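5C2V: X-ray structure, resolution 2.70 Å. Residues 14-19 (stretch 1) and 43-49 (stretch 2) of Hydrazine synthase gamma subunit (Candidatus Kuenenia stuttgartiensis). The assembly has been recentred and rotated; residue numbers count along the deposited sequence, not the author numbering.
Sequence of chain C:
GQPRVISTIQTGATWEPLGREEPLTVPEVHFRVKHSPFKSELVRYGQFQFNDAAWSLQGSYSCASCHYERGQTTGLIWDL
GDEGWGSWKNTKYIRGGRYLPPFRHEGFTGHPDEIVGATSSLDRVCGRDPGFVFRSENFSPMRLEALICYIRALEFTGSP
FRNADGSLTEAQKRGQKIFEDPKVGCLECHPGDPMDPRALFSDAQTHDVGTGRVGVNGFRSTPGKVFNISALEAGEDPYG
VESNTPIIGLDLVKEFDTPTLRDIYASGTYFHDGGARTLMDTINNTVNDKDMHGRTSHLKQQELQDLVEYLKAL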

# COMPACT_ATOMS: atom_id res chain seq x y z
N THR C 14 -13.95 -58.93 -1.13
CA THR C 14 -14.29 -57.55 -0.81
C THR C 14 -14.46 -57.35 0.69
O THR C 14 -15.06 -58.18 1.37
N TRP C 15 -13.93 -56.24 1.21
CA TRP C 15 -14.05 -55.92 2.62
C TRP C 15 -14.31 -54.43 2.84
O TRP C 15 -13.57 -53.59 2.32
N GLU C 16 -15.35 -54.12 3.60
CA GLU C 16 -15.66 -52.73 3.94
C GLU C 16 -15.65 -52.54 5.45
O GLU C 16 -16.02 -53.44 6.20
N PRO C 17 -15.21 -51.35 5.91
CA PRO C 17 -15.12 -51.05 7.34
C PRO C 17 -16.47 -50.70 7.96
O PRO C 17 -17.49 -50.67 7.27
N LEU C 18 -16.47 -50.43 9.26
CA LEU C 18 -17.68 -50.05 9.98
C LEU C 18 -18.08 -48.62 9.63
O LEU C 18 -17.23 -47.77 9.37
N GLY C 19 -19.38 -48.35 9.65
CA GLY C 19 -19.89 -47.03 9.32
C GLY C 19 -19.65 -46.01 10.41
O GLY C 19 -19.06 -46.31 11.44
N VAL C 43 -12.19 -57.80 15.07
CA VAL C 43 -10.77 -57.47 15.23
C VAL C 43 -10.18 -56.73 14.02
O VAL C 43 -9.35 -55.83 14.18
N ARG C 44 -10.61 -57.09 12.81
CA ARG C 44 -10.06 -56.48 11.61
C ARG C 44 -10.54 -55.04 11.46
O ARG C 44 -9.78 -54.16 11.07
N TYR C 45 -11.82 -54.82 11.77
CA TYR C 45 -12.38 -53.47 11.79
C TYR C 45 -11.58 -52.60 12.75
O TYR C 45 -11.27 -51.44 12.46
N GLY C 46 -11.24 -53.19 13.90
CA GLY C 46 -10.43 -52.52 14.89
C GLY C 46 -9.05 -52.20 14.36
O GLY C 46 -8.49 -51.14 14.66
N GLN C 47 -8.49 -53.11 13.56
CA GLN C 47 -7.19 -52.86 12.94
C GLN C 47 -7.28 -51.68 11.97
O GLN C 47 -6.36 -50.86 11.89
N PHE C 48 -8.39 -51.59 11.25
CA PHE C 48 -8.61 -50.48 10.33
C PHE C 48 -8.70 -49.16 11.08
O PHE C 48 -8.01 -48.19 10.73
N GLN C 49 -9.54 -49.12 12.10
CA GLN C 49 -9.69 -47.92 12.93
C GLN C 49 -8.36 -47.54 13.57
O GLN C 49 -8.10 -46.36 13.84

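This is a mainly aromatic and apolar contact, in which an extended loop lays Trp15, Pro17 and Leu18 against Arg44, Tyr45 and Phe48 of a helix, with no hydrogen bond between the two stretches. The contact buries 427 Å², both sides summed.

Trp15 is the main loop contribution. Its CA-to-CB bond points toward the helix, and chi1 is t (-174°). The Arg44 CA-to-CB bond also points toward the partner stretch, with chi1, chi2 and chi3 all t. This extended chain carries the guanidinium over one face of the indole. Arg44 CZ lies 4.4 Å from the centroid of the Trp15 five-membered ring, 10° off the ring normal, a cation-pi contact. Arg44 CD makes a CH-pi contact with the same ring. The closest atoms are Trp15 CD2 and Arg44 NH1, 3.1 Å apart. Arg44 NH1 and NH2 are hydrogen-bonded elsewhere in the structure, so the charged group is not left without polar partners.

Tyr45 has chi1 m (-58°), and its CA-to-CB bond points sideways to the loop. Leu18 CD2 covers one face of its ring in a CH-pi contact, and Trp15 NE1 lies over the opposite face. The tyrosine is thus held between two loop side chains. The Trp15 six-membered ring and the Tyr45 ring meet obliquely, with planes at 31°. The Leu18 (m, t) CA-to-CB bond points sideways, but the end of the side chain comes nearer the helix. Pro17 CA and Glu16 O lie at the edge of the tyrosine ring; Glu16 O is 3.3 Å from Tyr45 CE1. The Glu16 CA-to-CB bond points away from the helix.

The Phe48 CA-to-CB bond, with chi1 t, points toward the loop one helical turn after Arg44. Phe48 CB is 3.7 Å from Trp15 CH2, near the indole plane. Phe48 CD2 is 3.5 Å from Pro17 CB. The CA-to-CB bonds of Gln47 and Gln49 point sideways, and neither residue touches the loop.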

# COMPACT_ATOMS: atom_id res chain seq x y z
CB THR C 14 -15.58 -57.10 -1.53
OG1 THR C 14 -16.64 -57.99 -1.19
CG2 THR C 14 -15.38 -57.10 -3.03
CB TRP C 15 -12.79 -56.35 3.38
CG TRP C 15 -12.88 -56.18 4.86
CD1 TRP C 15 -13.36 -57.09 5.77
CD2 TRP C 15 -12.48 -55.04 5.62
NE1 TRP C 15 -13.28 -56.58 7.04
CE2 TRP C 15 -12.74 -55.32 6.98
CE3 TRP C 15 -11.92 -53.80 5.29
CZ2 TRP C 15 -12.46 -54.41 8.00
CZ3 TRP C 15 -11.64 -52.90 6.30
CH2 TRP C 15 -11.91 -53.21 7.64
CB GLU C 16 -17.02 -52.33 3.36
CG GLU C 16 -17.06 -52.29 1.84
CD GLU C 16 -18.38 -51.76 1.31
OE1 GLU C 16 -18.61 -51.86 0.08
OE2 GLU C 16 -19.18 -51.23 2.11
CB PRO C 17 -14.18 -49.85 7.38
CG PRO C 17 -14.42 -49.16 6.09
CD PRO C 17 -14.70 -50.24 5.08
CB LEU C 18 -17.49 -50.19 11.49
CG LEU C 18 -17.12 -51.58 12.00
CD1 LEU C 18 -16.83 -51.54 13.49
CD2 LEU C 18 -18.22 -52.58 11.69
CB VAL C 43 -9.94 -58.75 15.51
CG1 VAL C 43 -10.07 -59.75 14.37
CG2 VAL C 43 -8.48 -58.41 15.77
CB ARG C 44 -10.44 -57.30 10.37
CG ARG C 44 -9.55 -57.03 9.17
CD ARG C 44 -9.78 -58.04 8.05
NE ARG C 44 -8.70 -58.01 7.07
CZ ARG C 44 -8.70 -57.25 5.98
NH1 ARG C 44 -9.73 -56.45 5.73
NH2 ARG C 44 -7.68 -57.30 5.13
CB TYR C 45 -13.85 -53.50 12.20
CG TYR C 45 -14.74 -54.34 11.31
CD1 TYR C 45 -15.17 -53.87 10.07
CD2 TYR C 45 -15.15 -55.61 11.70
CE1 TYR C 45 -15.98 -54.63 9.26
CE2 TYR C 45 -15.96 -56.38 10.89
CZ TYR C 45 -16.37 -55.89 9.67
OH TYR C 45 -17.18 -56.66 8.86
CB GLN C 47 -6.69 -54.11 12.21
CG GLN C 47 -5.25 -54.00 11.73
CD GLN C 47 -4.80 -55.22 10.94
OE1 GLN C 47 -5.60 -55.89 10.30
NE2 GLN C 47 -3.50 -55.50 10.99
CB PHE C 48 -9.87 -50.68 9.49
CG PHE C 48 -10.19 -49.52 8.60
CD1 PHE C 48 -9.45 -49.28 7.46
CD2 PHE C 48 -11.24 -48.66 8.91
CE1 PHE C 48 -9.74 -48.20 6.64
CE2 PHE C 48 -11.53 -47.59 8.09
CZ PHE C 48 -10.78 -47.36 6.95
CB GLN C 49 -10.76 -48.14 14.00
CG GLN C 49 -11.06 -46.92 14.86
CD GLN C 49 -11.62 -45.76 14.06
OE1 GLN C 49 -12.83 -45.69 13.82
NE2 GLN C 49 -10.76 -44.84 13.66